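Local coordinates for protein 4-hydroxythreonine-4-phosphate dehydrogenase (Legionella pneumophila subsp. pneumophila, PDB 6XMY) that probably catalyses the NAD(P)-dependent oxidation of 4-(phosphooxy)-L-threonine in pyridoxine 5'-phosphate biosynthesis, using a divalent metal ion, at residues 148-153 and 183-188; 152-157 and 286-291; 176-181 and 225-230. One frame throughout, in Å; residues are numbered along the deposited sequence. Where two conformers were deposited one is given.

Interaction 1: 148-153 and 183-188; sequences VETVVM and IIKVIQ
Thr150, just before strand 152-156, and Val152, its first residue, run beside one turn of helix 180-197, with the Val152 CA 6.1 Å from the Val186 CA; no backbone hydrogen bond joins the two segments. Three side chains of 148-153 meet the helix in turn. At the outer end Glu149 reaches across to Lys185, whose chain is extended beyond CG and carries NZ to 2.9 Å from Glu149 OE2 in a salt bridge. The ammonium nitrogen sits above the carboxylate, 52° out of its plane, and the other oxygen, OE1, lies farther off. Beneath this pair Thr150 crosses the lysine chain at about a right angle, its OG1 3.6 Å from Lys185 CB and a similar distance from CD. Its methyl CG2, anti to the backbone N, lies against the helix backbone near Val186 N. Deepest comes Val152: CG2 touches Val186 CG1 at 3.9 Å and also rests on the carbonyl Val186 O. On its other side helix 180-197 is covered by helix 223-237, which Ile183, Ile184 and Ile187 touch. The contact thus grades from charged at the exposed Glu149 to apolar at the buried valines. The single ion pair lies at the outer end, where solvent would probably weaken it, and the inner part rests on van der Waals packing of methyl groups against each other and the helix backbone.

Interaction 2: 152-157 and 286-291; sequences VMMLAC and ITLGLP
Val152 and Met154 pair with Leu288 and Ile286 through four backbone hydrogen bonds, two for each antiparallel hydrogen-bonded pair. The straightest is Leu288 N to Val152 O, 2.8 Å with 177° at the hydrogen; Ile286 N to Met154 O is just as short. Between them Met153 faces Thr287 as a non-hydrogen-bonded pair, and Thr287 CA makes a CA-H...O contact with Val152 O.

The packing is close on the face carrying Val152, Met154, Ile286 and Leu288. Met154 and Ile286 lie side by side and point the same way: a bend at chi3 (76°) turns the methyl CE to 3.7 Å from Ile286 CG2. That CG2, set between its own backbone N and carbonyl carbon, is also 3.3 Å from Met154 O. Leu288 CD1 closes on Met154 CB at 4.1 Å. Strands 152-156 and 284-288 are adjacent antiparallel strands of this PdxA-family protein, and helix 180-197 covers this face, Leu190 touching Met154 and Ser193 touching Leu288.

On the opposite face Met153 and Thr287 do not touch each other. Both instead touch Thr139, a predicted substrate-binding residue, and Thr287 OG1 is hydrogen-bonded to Arg294, another. Past Leu288 the pairing stops: Gly289 turns the chain with a positive phi (107°), and Leu290 and the exposed Pro291 lead away toward Phe142 and Phe146.

Interaction 3: 176-181 and 225-230; sequences DAISSL and IEIITP
Ile227 lays its CG2 methyl over the backbone that leads into helix 180-197, 3.6 Å from Ser180 N and 3.7 Å from Ser179 C. With CG2 anti to its own backbone N (CG1 at chi1 -61°), the methyl also meets Ile178 CG2, at 4.1 Å. Ile178 is the buried member of the group, touching Met266 and Leu210 as well.

Beside this apolar patch Ser180 OG donates a hydrogen bond to Ile227 O, 2.8 Å long. It reaches the carbonyl in its plane, on a lone pair, with a C=O...OG angle of 117°. A water lies 2.7 Å from the same OG, donates to it and also donates to Glu226 O at 3.1 Å, bridging to the preceding carbonyl. One step back, Ser179 is the N-cap of helix 180-197, its OG bonded to Leu182 N.

The contact joins the first turn of helix 180-197 to helix 223-237 at a point where the latter is irregular, with a wider pi-type turn at 225-228 and a kink where Pro230 has no N-H to give. Ser180 OG therefore both donates and accepts: it ties the two helices together directly through a carbonyl of the irregular turn and, through water, extends the link to a second one at the protein surface.

Helix 180-197 takes part in interactions 1 and 3 and covers one face of interaction 2. Its first turn meets helix 223-237 in interaction 3, and nearly two turns on, Val186 meets the start of the strand in interaction 1; Ile183 bridges these two, its CD1 3.6 Å from Ile178 CG2 and 3.8 Å from Ile228 CG1. Interactions 1 and 2 share Val152 and Met153, their centres 10 Å apart, and Val151 CG1 touches Leu290 CD2 at 3.7 Å. Interactions 2 and 3 do not touch: their nearest atoms are about 10 Å apart. On the substrate-facing side of interaction 2 the Met153 side chain is about 4 Å from that of Thr139, predicted to bind substrate. The side chain of the shared Val152 is about 13 Å from the bound zinc ion.

Interaction 1: 148-153 and 183-188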
ATOM      1  N   VAL A 148       9.960   0.292  13.280  1.00 18.63           N
ATOM      2  CA  VAL A 148       8.893   1.213  13.658  1.00 18.27           C
ATOM      3  C   VAL A 148       7.809   0.418  14.373  1.00 18.63           C
ATOM      4  O   VAL A 148       7.339  -0.604  13.858  1.00 19.41           O
ATOM      5  CB  VAL A 148       8.327   1.930  12.420  1.00 18.68           C
ATOM      6  CG1 VAL A 148       7.170   2.828  12.803  1.00 21.84           C
ATOM      7  CG2 VAL A 148       9.421   2.734  11.729  1.00 19.59           C
ATOM      8  N   GLU A 149       7.403   0.886  15.555  1.00 18.35           N
ATOM      9  CA  GLU A 149       6.399   0.156  16.325  1.00 20.19           C
ATOM     10  C   GLU A 149       5.023   0.231  15.672  1.00 18.49           C
ATOM     11  O   GLU A 149       4.326  -0.786  15.557  1.00 20.29           O
ATOM     12  CB  GLU A 149       6.339   0.673  17.760  1.00 25.17           C
ATOM     13  CG  GLU A 149       5.146   0.134  18.536  1.00 30.84           C
ATOM     14  CD  GLU A 149       5.205   0.467  20.008  1.00 36.46           C
ATOM     15  OE1 GLU A 149       5.604  -0.416  20.795  1.00 42.44           O
ATOM     16  OE2 GLU A 149       4.865   1.612  20.378  1.00 35.08           O
ATOM     17  N   THR A 150       4.606   1.421  15.242  1.00 16.73           N
ATOM     18  CA  THR A 150       3.268   1.623  14.692  1.00 16.11           C
ATOM     19  C   THR A 150       3.374   2.192  13.286  1.00 14.57           C
ATOM     20  O   THR A 150       3.838   3.322  13.098  1.00 18.60           O
ATOM     21  CB  THR A 150       2.435   2.553  15.572  1.00 18.30           C
ATOM     22  OG1 THR A 150       2.435   2.069  16.920  1.00 19.02           O
ATOM     23  CG2 THR A 150       0.993   2.615  15.052  1.00 20.36           C
ATOM     24  N   VAL A 151       2.945   1.408  12.303  1.00 11.68           N
ATOM     25  CA  VAL A 151       2.679   1.910  10.968  1.00 11.79           C
ATOM     26  C   VAL A 151       1.190   1.734  10.713  1.00 11.20           C
ATOM     27  O   VAL A 151       0.496   0.993  11.414  1.00 14.36           O
ATOM     28  CB  VAL A 151       3.505   1.186   9.894  1.00 14.76           C
ATOM     29  CG1 VAL A 151       4.993   1.327  10.180  1.00 16.66           C
ATOM     30  CG2 VAL A 151       3.092  -0.266   9.828  1.00 16.34           C
ATOM     31  N   VAL A 152       0.691   2.443   9.710  1.00 10.35           N
ATOM     32  CA  VAL A 152      -0.735   2.436   9.416  1.00 10.84           C
ATOM     33  C   VAL A 152      -0.921   2.190   7.928  1.00  9.37           C
ATOM     34  O   VAL A 152      -0.317   2.878   7.095  1.00 11.81           O
ATOM     35  CB  VAL A 152      -1.421   3.754   9.821  1.00 11.61           C
ATOM     36  CG1 VAL A 152      -2.907   3.698   9.445  1.00 12.07           C
ATOM     37  CG2 VAL A 152      -1.237   4.031  11.305  1.00 13.98           C
ATOM     38  N   MET A 153      -1.752   1.212   7.599  1.00  8.99           N
ATOM     39  CA  MET A 153      -2.182   0.990   6.226  0.57  8.54           C
ATOM     40  C   MET A 153      -3.388   1.877   5.951  1.00  8.21           C
ATOM     41  O   MET A 153      -4.406   1.796   6.653  1.00 10.79           O
ATOM     42  CB  MET A 153      -2.567  -0.469   6.001  0.57  9.50           C
ATOM     43  CG  MET A 153      -3.265  -0.705   4.664  0.57 10.46           C
ATOM     44  SD  MET A 153      -3.878  -2.386   4.423  0.57 13.12           S
ATOM     45  CE  MET A 153      -2.366  -3.323   4.650  0.57 14.75           C
ATOM     46  N   ILE A 183      -5.301   1.828  19.175  1.00 10.11           N
ATOM     47  CA  ILE A 183      -6.156   2.798  18.489  1.00  9.50           C
ATOM     48  C   ILE A 183      -5.544   4.188  18.568  1.00 10.26           C
ATOM     49  O   ILE A 183      -5.489   4.922  17.572  1.00 11.49           O
ATOM     50  CB  ILE A 183      -7.572   2.773  19.088  1.00 10.27           C
ATOM     51  CG1 ILE A 183      -8.248   1.427  18.807  1.00 11.25           C
ATOM     52  CG2 ILE A 183      -8.404   3.915  18.529  1.00 10.74           C
ATOM     53  CD1 ILE A 183      -9.546   1.266  19.553  1.00 13.62           C
ATOM     54  N   ILE A 184      -5.067   4.564  19.757  1.00 11.13           N
ATOM     55  CA  ILE A 184      -4.432   5.869  19.937  1.00 11.21           C
ATOM     56  C   ILE A 184      -3.228   6.021  19.012  1.00  9.79           C
ATOM     57  O   ILE A 184      -3.081   7.035  18.319  1.00 12.82           O
ATOM     58  CB  ILE A 184      -4.051   6.071  21.413  1.00 10.88           C
ATOM     59  CG1 ILE A 184      -5.315   6.215  22.268  1.00 12.82           C
ATOM     60  CG2 ILE A 184      -3.148   7.292  21.564  1.00 12.30           C
ATOM     61  CD1 ILE A 184      -5.088   5.933  23.732  1.00 15.02           C
ATOM     62  N   LYS A 185      -2.352   5.017  18.988  1.00 11.38           N
ATOM     63  CA  LYS A 185      -1.128   5.133  18.206  1.00 11.26           C
ATOM     64  C   LYS A 185      -1.430   5.169  16.716  1.00 10.53           C
ATOM     65  O   LYS A 185      -0.804   5.929  15.965  1.00 13.08           O
ATOM     66  CB  LYS A 185      -0.194   3.978  18.548  1.00 13.91           C
ATOM     67  CG  LYS A 185       0.420   4.129  19.928  1.00 16.57           C
ATOM     68  CD  LYS A 185       1.179   2.886  20.341  1.00 22.44           C
ATOM     69  CE  LYS A 185       1.822   3.073  21.706  1.00 26.04           C
ATOM     70  NZ  LYS A 185       2.541   1.848  22.147  1.00 29.61           N
ATOM     71  N   VAL A 186      -2.387   4.350  16.274  1.00 10.12           N
ATOM     72  CA  VAL A 186      -2.791   4.358  14.871  1.00 10.16           C
ATOM     73  C   VAL A 186      -3.348   5.720  14.484  1.00 11.21           C
ATOM     74  O   VAL A 186      -2.979   6.295  13.450  1.00 11.26           O
ATOM     75  CB  VAL A 186      -3.808   3.235  14.604  1.00  8.95           C
ATOM     76  CG1 VAL A 186      -4.548   3.481  13.295  1.00 10.84           C
ATOM     77  CG2 VAL A 186      -3.098   1.893  14.590  1.00 11.06           C
ATOM     78  N   ILE A 187      -4.273   6.242  15.295  1.00 10.58           N
ATOM     79  CA  ILE A 187      -4.909   7.504  14.937  1.00 10.87           C
ATOM     80  C   ILE A 187      -3.951   8.690  15.099  1.00 11.63           C
ATOM     81  O   ILE A 187      -4.014   9.649  14.319  1.00 12.03           O
ATOM     82  CB  ILE A 187      -6.269   7.667  15.646  1.00  9.03           C
ATOM     83  CG1 ILE A 187      -7.206   6.545  15.179  1.00  9.52           C
ATOM     84  CG2 ILE A 187      -6.879   9.032  15.331  1.00 13.34           C
ATOM     85  CD1 ILE A 187      -8.602   6.582  15.797  1.00 10.16           C
ATOM     86  N   GLN A 188      -3.021   8.633  16.062  1.00 10.89           N
ATOM     87  CA  GLN A 188      -1.982   9.663  16.127  1.00 11.79           C
ATOM     88  C   GLN A 188      -1.177   9.697  14.831  1.00 12.52           C
ATOM     89  O   GLN A 188      -0.930  10.769  14.265  1.00 13.29           O
ATOM     90  CB  GLN A 188      -1.046   9.405  17.311  1.00 12.53           C
ATOM     91  CG  GLN A 188      -1.582   9.828  18.675  1.00 13.17           C
ATOM     92  CD  GLN A 188      -0.702   9.343  19.818  1.00 15.68           C
ATOM     93  OE1 GLN A 188       0.161   8.479  19.638  1.00 18.46           O
ATOM     94  NE2 GLN A 188      -0.917   9.896  21.001  1.00 16.09           N
TER

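Interaction 2: 152-157 and 286-291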
ATOM      1  N   VAL A 152       0.691   2.443   9.710  1.00 10.35           N
ATOM      2  CA  VAL A 152      -0.735   2.436   9.416  1.00 10.84           C
ATOM      3  C   VAL A 152      -0.921   2.190   7.928  1.00  9.37           C
ATOM      4  O   VAL A 152      -0.317   2.878   7.095  1.00 11.81           O
ATOM      5  CB  VAL A 152      -1.421   3.754   9.821  1.00 11.61           C
ATOM      6  CG1 VAL A 152      -2.907   3.698   9.445  1.00 12.07           C
ATOM      7  CG2 VAL A 152      -1.237   4.031  11.305  1.00 13.98           C
ATOM      8  N   MET A 153      -1.752   1.212   7.599  1.00  8.99           N
ATOM      9  CA  MET A 153      -2.182   0.990   6.226  0.57  8.54           C
ATOM     10  C   MET A 153      -3.388   1.877   5.951  1.00  8.21           C
ATOM     11  O   MET A 153      -4.406   1.796   6.653  1.00 10.79           O
ATOM     12  CB  MET A 153      -2.567  -0.469   6.001  0.57  9.50           C
ATOM     13  CG  MET A 153      -3.265  -0.705   4.664  0.57 10.46           C
ATOM     14  SD  MET A 153      -3.878  -2.386   4.423  0.57 13.12           S
ATOM     15  CE  MET A 153      -2.366  -3.323   4.650  0.57 14.75           C
ATOM     16  N   MET A 154      -3.277   2.722   4.937  1.00  8.28           N
ATOM     17  CA  MET A 154      -4.373   3.600   4.553  1.00  9.29           C
ATOM     18  C   MET A 154      -4.593   3.459   3.060  1.00  9.14           C
ATOM     19  O   MET A 154      -3.662   3.640   2.275  1.00 11.26           O
ATOM     20  CB  MET A 154      -4.097   5.063   4.919  1.00 10.19           C
ATOM     21  CG  MET A 154      -5.264   5.980   4.591  1.00 12.02           C
ATOM     22  SD  MET A 154      -4.956   7.701   5.004  1.00 13.35           S
ATOM     23  CE  MET A 154      -3.875   8.197   3.671  1.00 14.35           C
ATOM     24  N   LEU A 155      -5.802   3.106   2.665  1.00  9.16           N
ATOM     25  CA  LEU A 155      -6.171   3.165   1.258  0.84  9.30           C
ATOM     26  C   LEU A 155      -6.816   4.513   0.964  1.00 11.18           C
ATOM     27  O   LEU A 155      -7.570   5.055   1.785  1.00 11.64           O
ATOM     28  CB  LEU A 155      -7.086   1.997   0.865  0.84  9.57           C
ATOM     29  CG  LEU A 155      -6.323   0.732   0.417  0.84 12.99           C
ATOM     30  CD1 LEU A 155      -5.564   0.080   1.576  0.84 12.36           C
ATOM     31  CD2 LEU A 155      -7.247  -0.278  -0.256  0.84 19.49           C
ATOM     32  N   ALA A 156      -6.501   5.063  -0.202  1.00 10.04           N
ATOM     33  CA  ALA A 156      -6.894   6.424  -0.526  1.00 11.58           C
ATOM     34  C   ALA A 156      -7.364   6.502  -1.965  1.00 12.84           C
ATOM     35  O   ALA A 156      -6.703   5.987  -2.872  1.00 12.97           O
ATOM     36  CB  ALA A 156      -5.718   7.387  -0.316  1.00 12.46           C
ATOM     37  N   CYS A 157      -8.505   7.150  -2.161  1.00 13.83           N
ATOM     38  CA  CYS A 157      -9.016   7.494  -3.478  1.00 14.01           C
ATOM     39  C   CYS A 157      -9.747   8.823  -3.340  1.00 14.93           C
ATOM     40  O   CYS A 157      -9.851   9.375  -2.243  1.00 16.67           O
ATOM     41  CB  CYS A 157      -9.922   6.386  -4.027  1.00 12.67           C
ATOM     42  SG  CYS A 157     -11.359   6.013  -2.969  1.00 15.74           S
ATOM     43  N   ILE A 286      -1.231   3.308   0.888  1.00  9.28           N
ATOM     44  CA  ILE A 286      -0.060   4.042   1.343  1.00  8.71           C
ATOM     45  C   ILE A 286       0.227   3.654   2.785  1.00  9.82           C
ATOM     46  O   ILE A 286      -0.694   3.589   3.612  1.00 10.48           O
ATOM     47  CB  ILE A 286      -0.224   5.561   1.173  1.00 11.91           C
ATOM     48  CG1 ILE A 286       1.028   6.270   1.676  1.00 12.42           C
ATOM     49  CG2 ILE A 286      -1.445   6.074   1.886  1.00 15.13           C
ATOM     50  CD1 ILE A 286       1.051   7.668   1.305  1.00 17.83           C
ATOM     51  N   THR A 287       1.500   3.382   3.083  1.00  9.84           N
ATOM     52  CA  THR A 287       1.909   3.045   4.437  1.00  9.31           C
ATOM     53  C   THR A 287       2.355   4.318   5.146  1.00 10.23           C
ATOM     54  O   THR A 287       3.247   5.027   4.661  1.00 11.58           O
ATOM     55  CB  THR A 287       3.046   2.026   4.432  1.00  9.42           C
ATOM     56  OG1 THR A 287       2.632   0.849   3.732  1.00 10.88           O
ATOM     57  CG2 THR A 287       3.427   1.667   5.859  1.00 11.22           C
ATOM     58  N   LEU A 288       1.738   4.606   6.289  1.00  9.67           N
ATOM     59  CA  LEU A 288       2.078   5.776   7.085  1.00  9.45           C
ATOM     60  C   LEU A 288       2.973   5.371   8.246  1.00 11.33           C
ATOM     61  O   LEU A 288       2.740   4.345   8.892  1.00 12.90           O
ATOM     62  CB  LEU A 288       0.805   6.407   7.650  1.00 10.92           C
ATOM     63  CG  LEU A 288      -0.322   6.599   6.645  1.00 10.56           C
ATOM     64  CD1 LEU A 288      -1.532   7.188   7.354  1.00 10.66           C
ATOM     65  CD2 LEU A 288       0.114   7.458   5.456  1.00 12.10           C
ATOM     66  N   GLY A 289       3.988   6.196   8.523  1.00 11.79           N
ATOM     67  CA  GLY A 289       4.830   6.009   9.691  1.00 12.94           C
ATOM     68  C   GLY A 289       6.227   5.482   9.428  1.00 12.78           C
ATOM     69  O   GLY A 289       6.990   5.314  10.388  1.00 14.75           O
ATOM     70  N   LEU A 290       6.587   5.199   8.182  1.00 10.96           N
ATOM     71  CA  LEU A 290       7.951   4.788   7.878  1.00 12.94           C
ATOM     72  C   LEU A 290       8.816   6.011   7.625  1.00 13.47           C
ATOM     73  O   LEU A 290       8.302   7.094   7.334  1.00 15.22           O
ATOM     74  CB  LEU A 290       7.953   3.941   6.609  1.00 12.70           C
ATOM     75  CG  LEU A 290       7.107   2.671   6.583  1.00 11.87           C
ATOM     76  CD1 LEU A 290       7.148   2.100   5.188  1.00 12.30           C
ATOM     77  CD2 LEU A 290       7.603   1.660   7.614  1.00 13.26           C
ATOM     78  N   PRO A 291      10.145   5.870   7.691  1.00 14.61           N
ATOM     79  CA  PRO A 291      11.025   6.982   7.310  1.00 16.32           C
ATOM     80  C   PRO A 291      11.167   7.154   5.806  1.00 16.71           C
ATOM     81  O   PRO A 291      11.882   8.062   5.365  1.00 21.69           O
ATOM     82  CB  PRO A 291      12.369   6.598   7.951  1.00 19.20           C
ATOM     83  CG  PRO A 291      12.339   5.147   8.051  1.00 18.82           C
ATOM     84  CD  PRO A 291      10.898   4.741   8.263  1.00 15.76           C
TER

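Interaction 3: 176-181 and 225-230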
ATOM      1  N   ASP A 176      -9.038  -9.372  20.168  1.00 12.57           N
ATOM      2  CA  ASP A 176      -7.934  -9.332  21.116  1.00 15.90           C
ATOM      3  C   ASP A 176      -6.795  -8.444  20.643  1.00 14.33           C
ATOM      4  O   ASP A 176      -6.016  -7.973  21.477  1.00 18.17           O
ATOM      5  CB  ASP A 176      -7.422 -10.743  21.396  1.00 16.73           C
ATOM      6  CG  ASP A 176      -8.396 -11.559  22.219  1.00 20.90           C
ATOM      7  OD1 ASP A 176      -9.118 -10.962  23.045  1.00 23.05           O
ATOM      8  OD2 ASP A 176      -8.436 -12.794  22.050  1.00 22.99           O
ATOM      9  N   ALA A 177      -6.679  -8.199  19.338  1.00 12.14           N
ATOM     10  CA  ALA A 177      -5.604  -7.348  18.850  1.00 12.79           C
ATOM     11  C   ALA A 177      -5.867  -5.873  19.090  1.00 15.18           C
ATOM     12  O   ALA A 177      -4.921  -5.077  19.040  1.00 18.70           O
ATOM     13  CB  ALA A 177      -5.378  -7.575  17.357  1.00 12.96           C
ATOM     14  N   ILE A 178      -7.112  -5.479  19.346  1.00 12.66           N
ATOM     15  CA  ILE A 178      -7.472  -4.067  19.452  1.00 13.59           C
ATOM     16  C   ILE A 178      -7.451  -3.648  20.915  1.00 14.91           C
ATOM     17  O   ILE A 178      -8.293  -4.072  21.712  1.00 18.70           O
ATOM     18  CB  ILE A 178      -8.828  -3.773  18.802  1.00 14.56           C
ATOM     19  CG1 ILE A 178      -8.755  -4.063  17.300  1.00 17.79           C
ATOM     20  CG2 ILE A 178      -9.245  -2.323  19.087  1.00 16.15           C
ATOM     21  CD1 ILE A 178     -10.097  -4.128  16.637  1.00 17.25           C
ATOM     22  N   SER A 179      -6.493  -2.800  21.260  1.00 15.05           N
ATOM     23  CA  SER A 179      -6.400  -2.189  22.574  1.00 13.42           C
ATOM     24  C   SER A 179      -6.597  -0.687  22.417  1.00 12.71           C
ATOM     25  O   SER A 179      -6.491  -0.140  21.314  1.00 11.26           O
ATOM     26  CB  SER A 179      -5.027  -2.446  23.193  1.00 13.90           C
ATOM     27  OG  SER A 179      -4.011  -1.846  22.413  1.00 15.45           O
ATOM     28  N   SER A 180      -6.877  -0.015  23.536  1.00 13.05           N
ATOM     29  CA  SER A 180      -6.980   1.440  23.491  1.00 12.39           C
ATOM     30  C   SER A 180      -5.671   2.065  23.009  1.00 12.74           C
ATOM     31  O   SER A 180      -5.683   2.990  22.189  1.00 13.09           O
ATOM     32  CB  SER A 180      -7.374   1.987  24.864  1.00 12.98           C
ATOM     33  OG  SER A 180      -8.675   1.552  25.239  1.00 15.27           O
ATOM     34  N   LEU A 181      -4.533   1.554  23.492  1.00 13.53           N
ATOM     35  CA  LEU A 181      -3.237   2.091  23.085  1.00 15.34           C
ATOM     36  C   LEU A 181      -3.010   1.943  21.588  1.00 12.55           C
ATOM     37  O   LEU A 181      -2.480   2.852  20.945  1.00 13.74           O
ATOM     38  CB  LEU A 181      -2.118   1.404  23.865  1.00 19.64           C
ATOM     39  CG  LEU A 181      -1.816   1.976  25.248  1.00 28.53           C
ATOM     40  CD1 LEU A 181      -0.580   1.311  25.836  1.00 31.21           C
ATOM     41  CD2 LEU A 181      -1.614   3.480  25.151  1.00 30.63           C
ATOM     42  N   ILE A 225     -17.449   0.222  24.616  1.00 11.64           N
ATOM     43  CA  ILE A 225     -17.478   0.843  25.935  1.00 14.12           C
ATOM     44  C   ILE A 225     -16.126   0.716  26.624  1.00 14.08           C
ATOM     45  O   ILE A 225     -15.627   1.677  27.224  1.00 16.46           O
ATOM     46  CB  ILE A 225     -18.622   0.235  26.769  1.00 14.76           C
ATOM     47  CG1 ILE A 225     -19.973   0.656  26.183  1.00 15.82           C
ATOM     48  CG2 ILE A 225     -18.514   0.647  28.230  1.00 15.84           C
ATOM     49  CD1 ILE A 225     -21.167  -0.073  26.773  1.00 17.16           C
ATOM     50  N   GLU A 226     -15.504  -0.458  26.543  1.00 15.48           N
ATOM     51  CA  GLU A 226     -14.295  -0.723  27.314  1.00 15.04           C
ATOM     52  C   GLU A 226     -13.008  -0.281  26.628  1.00 14.21           C
ATOM     53  O   GLU A 226     -12.019  -0.010  27.322  1.00 16.62           O
ATOM     54  CB  GLU A 226     -14.182  -2.222  27.620  1.00 19.58           C
ATOM     55  CG  GLU A 226     -15.345  -2.810  28.423  1.00 21.86           C
ATOM     56  CD  GLU A 226     -15.387  -2.314  29.854  1.00 30.50           C
ATOM     57  OE1 GLU A 226     -14.384  -1.728  30.324  1.00 32.63           O
ATOM     58  OE2 GLU A 226     -16.428  -2.514  30.513  1.00 35.10           O
ATOM     59  N   ILE A 227     -12.990  -0.185  25.295  1.00 13.41           N
ATOM     60  CA  ILE A 227     -11.746  -0.016  24.539  0.78 12.75           C
ATOM     61  C   ILE A 227     -11.805   1.199  23.619  1.00 12.11           C
ATOM     62  O   ILE A 227     -10.935   2.077  23.664  1.00 13.51           O
ATOM     63  CB  ILE A 227     -11.427  -1.280  23.715  0.78 14.52           C
ATOM     64  CG1 ILE A 227     -11.235  -2.495  24.625  0.78 19.21           C
ATOM     65  CG2 ILE A 227     -10.208  -1.050  22.828  0.78 14.29           C
ATOM     66  CD1 ILE A 227      -9.945  -2.478  25.399  0.78 21.77           C
ATOM     67  N   ILE A 228     -12.818   1.246  22.753  1.00 11.46           N
ATOM     68  CA  ILE A 228     -12.807   2.234  21.672  1.00 10.88           C
ATOM     69  C   ILE A 228     -13.147   3.630  22.179  1.00 11.39           C
ATOM     70  O   ILE A 228     -12.401   4.585  21.948  1.00 11.81           O
ATOM     71  CB  ILE A 228     -13.693   1.804  20.494  1.00 10.54           C
ATOM     72  CG1 ILE A 228     -13.203   0.461  19.946  1.00 11.49           C
ATOM     73  CG2 ILE A 228     -13.670   2.887  19.415  1.00 11.24           C
ATOM     74  CD1 ILE A 228     -14.112  -0.147  18.886  1.00 12.53           C
ATOM     75  N   THR A 229     -14.276   3.781  22.865  1.00 12.61           N
ATOM     76  CA  THR A 229     -14.625   5.094  23.393  1.00 12.40           C
ATOM     77  C   THR A 229     -13.560   5.663  24.317  1.00 13.00           C
ATOM     78  O   THR A 229     -13.239   6.852  24.170  1.00 12.30           O
ATOM     79  CB  THR A 229     -16.031   5.073  24.011  1.00 12.71           C
ATOM     80  OG1 THR A 229     -16.993   4.991  22.955  1.00 14.68           O
ATOM     81  CG2 THR A 229     -16.278   6.330  24.851  1.00 16.02           C
ATOM     82  N   PRO A 230     -12.972   4.903  25.252  1.00 13.87           N
ATOM     83  CA  PRO A 230     -11.854   5.466  26.026  1.00 13.65           C
ATOM     84  C   PRO A 230     -10.709   5.956  25.157  1.00 13.48           C
ATOM     85  O   PRO A 230     -10.165   7.039  25.410  1.00 15.33           O
ATOM     86  CB  PRO A 230     -11.452   4.306  26.948  1.00 15.18           C
ATOM     87  CG  PRO A 230     -12.726   3.539  27.139  1.00 14.80           C
ATOM     88  CD  PRO A 230     -13.398   3.594  25.789  1.00 14.77           C
TER
HETATM   89  O   HOH W   1      -9.424   1.619  27.807  0.54 22.49           O
HETATM   90  O   HOH W   2      -8.604  -0.470  27.811  1.00 36.42           O